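Local coordinates for protein BfpC (PDB 3VHJ) that is required for type IV pilus biogenesis, this piece being the N-terminal cytoplasmic domain of a membrane protein that is probably part of the pilus assembly machinery, at residues 96-101 with 125-130. The protein carries 1 engineered substitution. Numbering follows the deposited sequence.
Sequences WLVIGV and DHVAYG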
ATOM      1  N   TRP A  96       2.140 -10.818   5.752  1.00 19.87           N
ATOM      2  CA  TRP A  96       1.528 -10.992   4.446  1.00 20.14           C
ATOM      3  C   TRP A  96       0.967  -9.663   3.983  1.00 18.76           C
ATOM      4  O   TRP A  96       0.336  -8.945   4.756  1.00 19.31           O
ATOM      5  CB  TRP A  96       0.422 -12.043   4.499  1.00 21.13           C
ATOM      6  CG  TRP A  96       0.991 -13.415   4.570  1.00 23.70           C
ATOM      7  CD1 TRP A  96       1.410 -14.079   5.692  1.00 24.48           C
ATOM      8  CD2 TRP A  96       1.300 -14.261   3.462  1.00 25.06           C
ATOM      9  NE1 TRP A  96       1.967 -15.286   5.343  1.00 26.72           N
ATOM     10  CE2 TRP A  96       1.913 -15.423   3.980  1.00 26.08           C
ATOM     11  CE3 TRP A  96       1.121 -14.150   2.076  1.00 25.02           C
ATOM     12  CZ2 TRP A  96       2.348 -16.468   3.161  1.00 27.38           C
ATOM     13  CZ3 TRP A  96       1.552 -15.189   1.261  1.00 27.64           C
ATOM     14  CH2 TRP A  96       2.159 -16.334   1.810  1.00 28.00           C
ATOM     15  N   LEU A  97       1.197  -9.350   2.715  1.00 16.63           N
ATOM     16  CA  LEU A  97       0.749  -8.094   2.138  1.00 18.12           C
ATOM     17  C   LEU A  97      -0.263  -8.292   1.013  1.00 17.40           C
ATOM     18  O   LEU A  97      -0.131  -9.208   0.208  1.00 17.37           O
ATOM     19  CB  LEU A  97       1.955  -7.337   1.575  1.00 16.67           C
ATOM     20  CG  LEU A  97       3.165  -7.169   2.498  1.00 18.08           C
ATOM     21  CD1 LEU A  97       4.299  -6.515   1.713  1.00 17.34           C
ATOM     22  CD2 LEU A  97       2.784  -6.336   3.720  1.00 17.06           C
ATOM     23  N   VAL A  98      -1.282  -7.438   0.978  1.00 16.80           N
ATOM     24  CA  VAL A  98      -2.278  -7.477  -0.087  1.00 16.29           C
ATOM     25  C   VAL A  98      -2.321  -6.045  -0.603  1.00 17.04           C
ATOM     26  O   VAL A  98      -2.660  -5.126   0.138  1.00 16.33           O
ATOM     27  CB  VAL A  98      -3.672  -7.886   0.417  1.00 16.64           C
ATOM     28  CG1 VAL A  98      -4.669  -7.865  -0.751  1.00 17.12           C
ATOM     29  CG2 VAL A  98      -3.607  -9.288   1.019  1.00 18.77           C
ATOM     30  N   ILE A  99      -1.964  -5.863  -1.868  1.00 17.82           N
ATOM     31  CA  ILE A  99      -1.920  -4.534  -2.456  1.00 18.39           C
ATOM     32  C   ILE A  99      -2.700  -4.437  -3.757  1.00 17.28           C
ATOM     33  O   ILE A  99      -3.031  -5.445  -4.366  1.00 17.19           O
ATOM     34  CB  ILE A  99      -0.459  -4.107  -2.708  1.00 18.40           C
ATOM     35  CG1 ILE A  99       0.168  -4.969  -3.796  1.00 21.05           C
ATOM     36  CG2 ILE A  99       0.355  -4.271  -1.426  1.00 21.51           C
ATOM     37  CD1 ILE A  99       1.601  -4.598  -4.111  1.00 22.11           C
ATOM     38  N   GLY A 100      -2.991  -3.209  -4.172  1.00 16.57           N
ATOM     39  CA  GLY A 100      -3.734  -2.993  -5.400  1.00 16.58           C
ATOM     40  C   GLY A 100      -3.633  -1.547  -5.850  1.00 16.78           C
ATOM     41  O   GLY A 100      -3.868  -0.633  -5.060  1.00 16.90           O
ATOM     42  N   VAL A 101      -3.271  -1.345  -7.115  1.00 18.84           N
ATOM     43  CA  VAL A 101      -3.132  -0.007  -7.691  1.00 17.32           C
ATOM     44  C   VAL A 101      -3.958   0.019  -8.978  1.00 18.89           C
ATOM     45  O   VAL A 101      -3.853  -0.890  -9.810  1.00 17.45           O
ATOM     46  CB  VAL A 101      -1.648   0.299  -7.994  1.00 19.63           C
ATOM     47  CG1 VAL A 101      -1.512   1.644  -8.682  1.00 18.11           C
ATOM     48  CG2 VAL A 101      -0.849   0.289  -6.698  1.00 18.58           C
ATOM     49  N   ASP A 125     -12.019 -11.929  -1.079  1.00 24.70           N
ATOM     50  CA  ASP A 125     -13.264 -11.214  -0.838  1.00 24.58           C
ATOM     51  C   ASP A 125     -13.321  -9.783  -1.365  1.00 24.19           C
ATOM     52  O   ASP A 125     -14.378  -9.327  -1.792  1.00 24.12           O
ATOM     53  CB  ASP A 125     -13.598 -11.189   0.658  1.00 26.25           C
ATOM     54  CG  ASP A 125     -13.823 -12.576   1.237  1.00 31.02           C
ATOM     55  OD1 ASP A 125     -14.312 -13.463   0.510  1.00 33.87           O
ATOM     56  OD2 ASP A 125     -13.520 -12.770   2.434  1.00 34.48           O
ATOM     57  N   HIS A 126     -12.197  -9.076  -1.362  1.00 23.13           N
ATOM     58  CA  HIS A 126     -12.228  -7.681  -1.794  1.00 23.15           C
ATOM     59  C   HIS A 126     -11.253  -7.215  -2.862  1.00 22.15           C
ATOM     60  O   HIS A 126     -11.487  -6.191  -3.497  1.00 22.05           O
ATOM     61  CB  HIS A 126     -12.034  -6.776  -0.575  1.00 24.64           C
ATOM     62  CG  HIS A 126     -12.951  -7.085   0.564  1.00 25.87           C
ATOM     63  ND1 HIS A 126     -14.298  -6.804   0.533  1.00 27.31           N
ATOM     64  CD2 HIS A 126     -12.712  -7.658   1.769  1.00 27.35           C
ATOM     65  CE1 HIS A 126     -14.853  -7.189   1.669  1.00 27.83           C
ATOM     66  NE2 HIS A 126     -13.911  -7.711   2.436  1.00 28.92           N
ATOM     67  N   VAL A 127     -10.168  -7.947  -3.075  1.00 20.20           N
ATOM     68  CA  VAL A 127      -9.165  -7.490  -4.024  1.00 20.16           C
ATOM     69  C   VAL A 127      -9.093  -8.150  -5.391  1.00 19.17           C
ATOM     70  O   VAL A 127      -9.258  -7.494  -6.411  1.00 20.77           O
ATOM     71  CB  VAL A 127      -7.762  -7.574  -3.378  1.00 18.79           C
ATOM     72  CG1 VAL A 127      -6.709  -6.986  -4.318  1.00 17.06           C
ATOM     73  CG2 VAL A 127      -7.776  -6.851  -2.039  1.00 17.96           C
ATOM     74  N   ALA A 128      -8.819  -9.445  -5.399  1.00 20.74           N
ATOM     75  CA  ALA A 128      -8.677 -10.203  -6.632  1.00 20.40           C
ATOM     76  C   ALA A 128      -9.696  -9.875  -7.715  1.00 21.73           C
ATOM     77  O   ALA A 128      -9.349  -9.773  -8.894  1.00 19.78           O
ATOM     78  CB  ALA A 128      -8.727 -11.695  -6.320  1.00 21.35           C
ATOM     79  N   TYR A 129     -10.951  -9.705  -7.314  1.00 21.13           N
ATOM     80  CA  TYR A 129     -12.012  -9.445  -8.277  1.00 21.69           C
ATOM     81  C   TYR A 129     -12.716  -8.118  -8.075  1.00 22.81           C
ATOM     82  O   TYR A 129     -13.809  -7.917  -8.598  1.00 24.66           O
ATOM     83  CB  TYR A 129     -13.036 -10.574  -8.191  1.00 20.19           C
ATOM     84  CG  TYR A 129     -12.385 -11.936  -8.125  1.00 19.80           C
ATOM     85  CD1 TYR A 129     -11.610 -12.410  -9.185  1.00 20.12           C
ATOM     86  CD2 TYR A 129     -12.516 -12.739  -6.994  1.00 20.63           C
ATOM     87  CE1 TYR A 129     -10.980 -13.654  -9.117  1.00 21.09           C
ATOM     88  CE2 TYR A 129     -11.891 -13.980  -6.915  1.00 20.80           C
ATOM     89  CZ  TYR A 129     -11.124 -14.430  -7.980  1.00 22.48           C
ATOM     90  OH  TYR A 129     -10.496 -15.650  -7.905  1.00 22.05           O
ATOM     91  N   GLY A 130     -12.096  -7.207  -7.335  1.00 23.06           N
ATOM     92  CA  GLY A 130     -12.742  -5.930  -7.085  1.00 24.36           C
ATOM     93  C   GLY A 130     -12.510  -4.845  -8.116  1.00 24.41           C
ATOM     94  O   GLY A 130     -13.157  -3.798  -8.075  1.00 25.36           O
TER
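The flat peptide group joining Ile99 to Gly100 is approached obliquely from one side of its plane by Val127, whose CG1 lies beyond the carbonyl oxygen, 4.0 Å from Ile99 O. The arrangement is a helix packed on a mixed, mostly antiparallel sheet: the last part of the helix that begins at 116, around Val127, lies against strand 96-101, an inner strand flanked by 107-113 and 85-90. CG1 stands about 3.2 Å off the peptide plane. The C-O···CG1 angle is near 124°, and the contact is van der Waals. The rings of the second segment stay outside the interface; Asp125 CB lies 3.8 Å above one face of the His126 ring, toward its rim, while Ala128 CB sits over the centre of one Tyr129 face.

Only 98 Å² is buried between the segments and no hydrogen bond crosses, so this is a small van der Waals contact, mainly methyl to methyl. Its closest approach is Val98 CG1 to Val127 CG2 at 3.5 Å. Both valines are directed at the other segment, but run side by side in opposing senses rather than meeting end on. With CG1 anti to the backbone N (chi1 178°), Val98 brings that methyl alongside Val127, also 4.1 Å from Val127 CB. Phe109 and Phe122 add to the apolar surroundings of Val127, Leu88 and Phe113 to those of Val98. The carbonyl oxygen of buried Val127 accepts two hydrogen bonds, from Trp133 NE1 and, at 3.0 Å, Gly130 N.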